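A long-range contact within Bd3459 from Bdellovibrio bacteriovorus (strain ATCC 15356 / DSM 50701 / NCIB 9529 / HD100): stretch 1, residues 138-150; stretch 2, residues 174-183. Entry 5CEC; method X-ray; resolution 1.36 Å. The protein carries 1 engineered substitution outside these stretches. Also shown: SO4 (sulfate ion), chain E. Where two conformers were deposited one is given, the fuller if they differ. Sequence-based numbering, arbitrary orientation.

Stretch 1 138-150: KLTFDENFLLAWL
Stretch 2 (174-183) VRATLTSSFA

The two stretches of Bd3459 meet in an apolar side-chain contact, a helix packed obliquely, and nearer antiparallel than perpendicular, against a strand and the loop that follows it, with no direct hydrogen bond between them and 627 Å² of surface buried, both sides summed.

Stretch 1 runs as a β-strand over 138-141, turns through a type I β turn from D142 to F145, and continues in largely extended conformation through L147 (phi/psi -135/119) and A148 (-135/108) before W149 takes up -54/-45. The turn is closed by F145 N to D142 O at 3.2 Å and braced by N144 N to D142 OD1 at 3.0 Å. Stretch 2 continues a helix that begins earlier in the chain, through to F182, regular at first, as in L178 N to V174 O at 2.8 Å, then widening into a π-type turn over 178-182, where A183 N reaches L178 O at 3.0 Å; A183 is the first residue to leave helical torsions. Strand and helix axes approach to 10.3 Å with 144° between their N-to-C directions. In register, the CA atoms of L147 and V174 lie 5.9 Å apart, those of W149 and T177 7.1 Å, and those of F141 and R175 8.5 Å.

Alternation along the strand sends the CA-to-CB bonds of L139 and F141 toward the helix and that of T140 away; after the turn, F145, L147 and W149 point toward it, L146 and A148 away. The helix answers with V174, T177, L178 and S181. L139, F141, F145, L147, V174, L178 and F182 are buried and apolar, whereas W149, T177 and S181 are partly exposed.

V174 (chi1 t) inserts CG1 among three residues. V174 CG1 lies over one face of the F141 ring, 3.8 Å from the centroid and 23° off the normal, in a CH-π contact; the same CG1 is 3.8 Å from F145 CD2 and 4.2 Å from L147 CB. F141 (chi1 65°, chi2 -84°) also brings CD1 to 3.5 Å from L178 CD1. L178 leaves its backbone sideways, yet its mt side chain carries its end nearer: L178 CD2 lies 3.7 Å from L147 CD2, 4.1 Å from L139 CD2 and, at the edge of the F145 ring (chi1 179°, chi2 53°), 4.0 Å from F145 CE2. L139 and L147, both tp, pack against the end of L178. L139 CD2 also reaches CE1 of F182 (chi1 t, chi2 -88°) at 4.4 Å.

Toward the more open end, T177 and S181, both chi1 m, present small side chains to L147 and W149. T177 CG2 packs 3.6 Å from L147 CD2 and 4.1 Å from W149 CB, leaving OG1 free to meet water. S181 CB sits 3.5 Å from the centroid of the W149 six-membered ring, 12° off the normal. W149 (chi1 -161°, chi2 -114°) also donates from NE1 to SO4 O3 at 2.9 Å. A single water links the stretches, accepting from W149 N at 2.9 Å and lying 3.2 Å from T177 OG1.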

# COMPACT_ATOMS: atom_id res chain seq x y z
N LYS A 138 -2.96 33.30 -19.26
CA LYS A 138 -2.28 33.38 -17.99
C LYS A 138 -2.94 32.36 -17.05
O LYS A 138 -4.14 32.40 -16.79
CB LYS A 138 -2.33 34.79 -17.44
CG LYS A 138 -1.55 34.98 -16.16
CD LYS A 138 -1.37 36.45 -15.79
CE LYS A 138 -2.69 37.12 -15.47
NZ LYS A 138 -2.48 38.50 -14.94
N LEU A 139 -2.13 31.40 -16.61
CA LEU A 139 -2.52 30.45 -15.58
C LEU A 139 -1.81 30.80 -14.30
O LEU A 139 -0.58 30.77 -14.24
CB LEU A 139 -2.19 29.02 -16.00
CG LEU A 139 -2.53 27.93 -14.99
CD1 LEU A 139 -4.03 27.90 -14.72
CD2 LEU A 139 -2.02 26.57 -15.46
N THR A 140 -2.55 31.13 -13.27
CA THR A 140 -1.96 31.42 -11.96
C THR A 140 -2.54 30.48 -10.93
O THR A 140 -3.53 29.82 -11.18
CB THR A 140 -2.12 32.90 -11.55
OG1 THR A 140 -3.49 33.21 -11.32
CG2 THR A 140 -1.53 33.81 -12.60
N PHE A 141 -1.87 30.38 -9.78
CA PHE A 141 -2.24 29.43 -8.75
C PHE A 141 -1.75 29.93 -7.40
O PHE A 141 -0.76 30.66 -7.33
CB PHE A 141 -1.67 28.04 -9.03
CG PHE A 141 -0.16 28.00 -9.00
CD1 PHE A 141 0.59 28.34 -10.11
CD2 PHE A 141 0.51 27.68 -7.83
CE1 PHE A 141 1.96 28.37 -10.06
CE2 PHE A 141 1.87 27.72 -7.79
CZ PHE A 141 2.60 28.06 -8.89
N ASP A 142 -2.46 29.55 -6.34
CA ASP A 142 -2.10 29.97 -4.98
C ASP A 142 -1.40 28.85 -4.21
O ASP A 142 -1.07 27.78 -4.73
CB ASP A 142 -3.32 30.56 -4.23
CG ASP A 142 -4.35 29.54 -3.82
OD1 ASP A 142 -4.09 28.31 -3.85
OD2 ASP A 142 -5.45 30.00 -3.43
N GLU A 143 -1.11 29.15 -2.95
CA GLU A 143 -0.30 28.30 -2.10
C GLU A 143 -1.03 27.07 -1.58
O GLU A 143 -0.42 26.21 -0.98
CB GLU A 143 0.32 29.09 -0.94
CG GLU A 143 -0.66 29.60 0.10
CD GLU A 143 -1.25 30.97 -0.17
OE1 GLU A 143 -1.50 31.36 -1.34
OE2 GLU A 143 -1.54 31.65 0.82
N ASN A 144 -2.31 26.95 -1.90
CA ASN A 144 -3.05 25.76 -1.54
C ASN A 144 -3.23 24.81 -2.70
O ASN A 144 -3.85 23.78 -2.53
CB ASN A 144 -4.38 26.14 -0.92
CG ASN A 144 -4.20 26.86 0.39
OD1 ASN A 144 -3.42 26.42 1.22
ND2 ASN A 144 -4.95 27.93 0.58
N PHE A 145 -2.69 25.18 -3.87
CA PHE A 145 -2.75 24.29 -5.03
C PHE A 145 -1.54 23.37 -4.98
O PHE A 145 -0.44 23.75 -5.37
CB PHE A 145 -2.79 25.06 -6.35
CG PHE A 145 -2.82 24.16 -7.56
CD1 PHE A 145 -3.77 23.14 -7.66
CD2 PHE A 145 -1.84 24.27 -8.55
CE1 PHE A 145 -3.78 22.30 -8.78
CE2 PHE A 145 -1.85 23.44 -9.66
CZ PHE A 145 -2.80 22.44 -9.77
N LEU A 146 -1.76 22.19 -4.42
CA LEU A 146 -0.72 21.18 -4.32
C LEU A 146 -0.80 20.32 -5.55
O LEU A 146 -1.86 19.80 -5.90
CB LEU A 146 -0.87 20.35 -3.07
CG LEU A 146 -1.03 21.15 -1.77
CD1 LEU A 146 -1.32 20.21 -0.60
CD2 LEU A 146 0.19 22.03 -1.50
N LEU A 147 0.31 20.23 -6.27
CA LEU A 147 0.40 19.46 -7.50
C LEU A 147 1.68 18.66 -7.46
O LEU A 147 2.80 19.25 -7.37
CB LEU A 147 0.39 20.37 -8.72
CG LEU A 147 0.55 19.70 -10.06
CD1 LEU A 147 -0.66 18.85 -10.40
CD2 LEU A 147 0.78 20.74 -11.14
N ALA A 148 1.55 17.34 -7.50
CA ALA A 148 2.70 16.41 -7.54
C ALA A 148 2.36 15.40 -8.60
O ALA A 148 1.50 14.54 -8.40
CB ALA A 148 2.88 15.71 -6.21
N TRP A 149 3.04 15.48 -9.73
CA TRP A 149 2.65 14.68 -10.85
C TRP A 149 2.55 13.19 -10.54
O TRP A 149 1.56 12.53 -10.91
CB TRP A 149 3.62 14.91 -12.01
CG TRP A 149 3.10 14.51 -13.33
CD1 TRP A 149 3.56 13.50 -14.12
CD2 TRP A 149 2.03 15.12 -14.04
NE1 TRP A 149 2.82 13.44 -15.28
CE2 TRP A 149 1.89 14.43 -15.27
CE3 TRP A 149 1.18 16.20 -13.78
CZ2 TRP A 149 0.92 14.77 -16.21
CZ3 TRP A 149 0.23 16.53 -14.73
CH2 TRP A 149 0.11 15.83 -15.93
N LEU A 150 3.54 12.68 -9.82
CA LEU A 150 3.63 11.26 -9.49
C LEU A 150 2.96 10.91 -8.14
O LEU A 150 3.28 9.88 -7.53
CB LEU A 150 5.10 10.78 -9.55
CG LEU A 150 5.77 10.96 -10.91
CD1 LEU A 150 7.21 10.49 -10.81
CD2 LEU A 150 5.05 10.25 -12.05
N VAL A 174 5.69 23.78 -8.16
CA VAL A 174 4.37 23.67 -8.80
C VAL A 174 4.40 24.33 -10.17
O VAL A 174 3.87 23.76 -11.12
CB VAL A 174 3.27 24.25 -7.90
CG1 VAL A 174 1.94 24.29 -8.62
CG2 VAL A 174 3.14 23.38 -6.65
N ARG A 175 5.02 25.50 -10.27
CA ARG A 175 5.12 26.18 -11.55
C ARG A 175 5.85 25.32 -12.57
O ARG A 175 5.41 25.21 -13.71
CB ARG A 175 5.79 27.55 -11.42
CG ARG A 175 5.99 28.27 -12.75
CD ARG A 175 6.47 29.69 -12.53
NE ARG A 175 6.77 30.36 -13.79
CZ ARG A 175 7.91 30.29 -14.47
NH1 ARG A 175 8.95 29.59 -14.03
NH2 ARG A 175 8.02 30.96 -15.62
N ALA A 176 6.96 24.71 -12.14
CA ALA A 176 7.70 23.84 -13.00
C ALA A 176 6.90 22.62 -13.45
O ALA A 176 6.99 22.24 -14.61
CB ALA A 176 9.00 23.40 -12.36
N THR A 177 6.13 22.02 -12.55
CA THR A 177 5.31 20.88 -12.91
C THR A 177 4.16 21.30 -13.85
O THR A 177 3.84 20.58 -14.79
CB THR A 177 4.73 20.23 -11.63
OG1 THR A 177 5.82 19.87 -10.77
CG2 THR A 177 3.88 19.00 -11.95
N LEU A 178 3.56 22.47 -13.59
CA LEU A 178 2.56 23.00 -14.50
C LEU A 178 3.14 23.20 -15.90
O LEU A 178 2.53 22.83 -16.87
CB LEU A 178 1.96 24.29 -13.98
CG LEU A 178 0.92 24.15 -12.85
CD1 LEU A 178 0.62 25.52 -12.25
CD2 LEU A 178 -0.35 23.48 -13.36
N THR A 179 4.36 23.72 -15.97
CA THR A 179 4.99 24.03 -17.23
C THR A 179 5.39 22.75 -17.97
O THR A 179 5.16 22.64 -19.17
CB THR A 179 6.22 24.91 -17.01
OG1 THR A 179 5.84 26.14 -16.37
CG2 THR A 179 6.99 25.23 -18.30
N SER A 180 5.96 21.78 -17.26
CA SER A 180 6.57 20.64 -17.95
C SER A 180 5.64 19.44 -18.08
O SER A 180 5.88 18.58 -18.91
CB SER A 180 7.86 20.24 -17.25
OG SER A 180 8.81 21.28 -17.39
N SER A 181 4.56 19.41 -17.28
CA SER A 181 3.65 18.28 -17.28
C SER A 181 2.20 18.66 -17.57
O SER A 181 1.59 18.10 -18.47
CB SER A 181 3.72 17.53 -15.94
OG SER A 181 5.01 16.97 -15.77
N PHE A 182 1.65 19.62 -16.84
CA PHE A 182 0.25 19.97 -17.05
C PHE A 182 0.03 20.55 -18.45
O PHE A 182 -0.99 20.29 -19.09
CB PHE A 182 -0.19 20.98 -15.97
CG PHE A 182 -1.64 21.32 -16.02
CD1 PHE A 182 -2.10 22.36 -16.82
CD2 PHE A 182 -2.57 20.56 -15.31
CE1 PHE A 182 -3.43 22.67 -16.86
CE2 PHE A 182 -3.91 20.86 -15.36
CZ PHE A 182 -4.33 21.90 -16.15
N ALA A 183 1.01 21.34 -18.92
CA ALA A 183 0.87 22.11 -20.14
C ALA A 183 1.48 21.44 -21.37
O ALA A 183 1.50 22.05 -22.45
CB ALA A 183 1.50 23.49 -19.95
S SO4 E . 4.60 11.72 -18.81
O1 SO4 E . 4.21 10.30 -18.59
O2 SO4 E . 6.04 11.84 -19.08
O3 SO4 E . 4.11 12.62 -17.75
O4 SO4 E . 3.91 12.25 -20.04
O HOH W 1 5.63 16.89 -9.74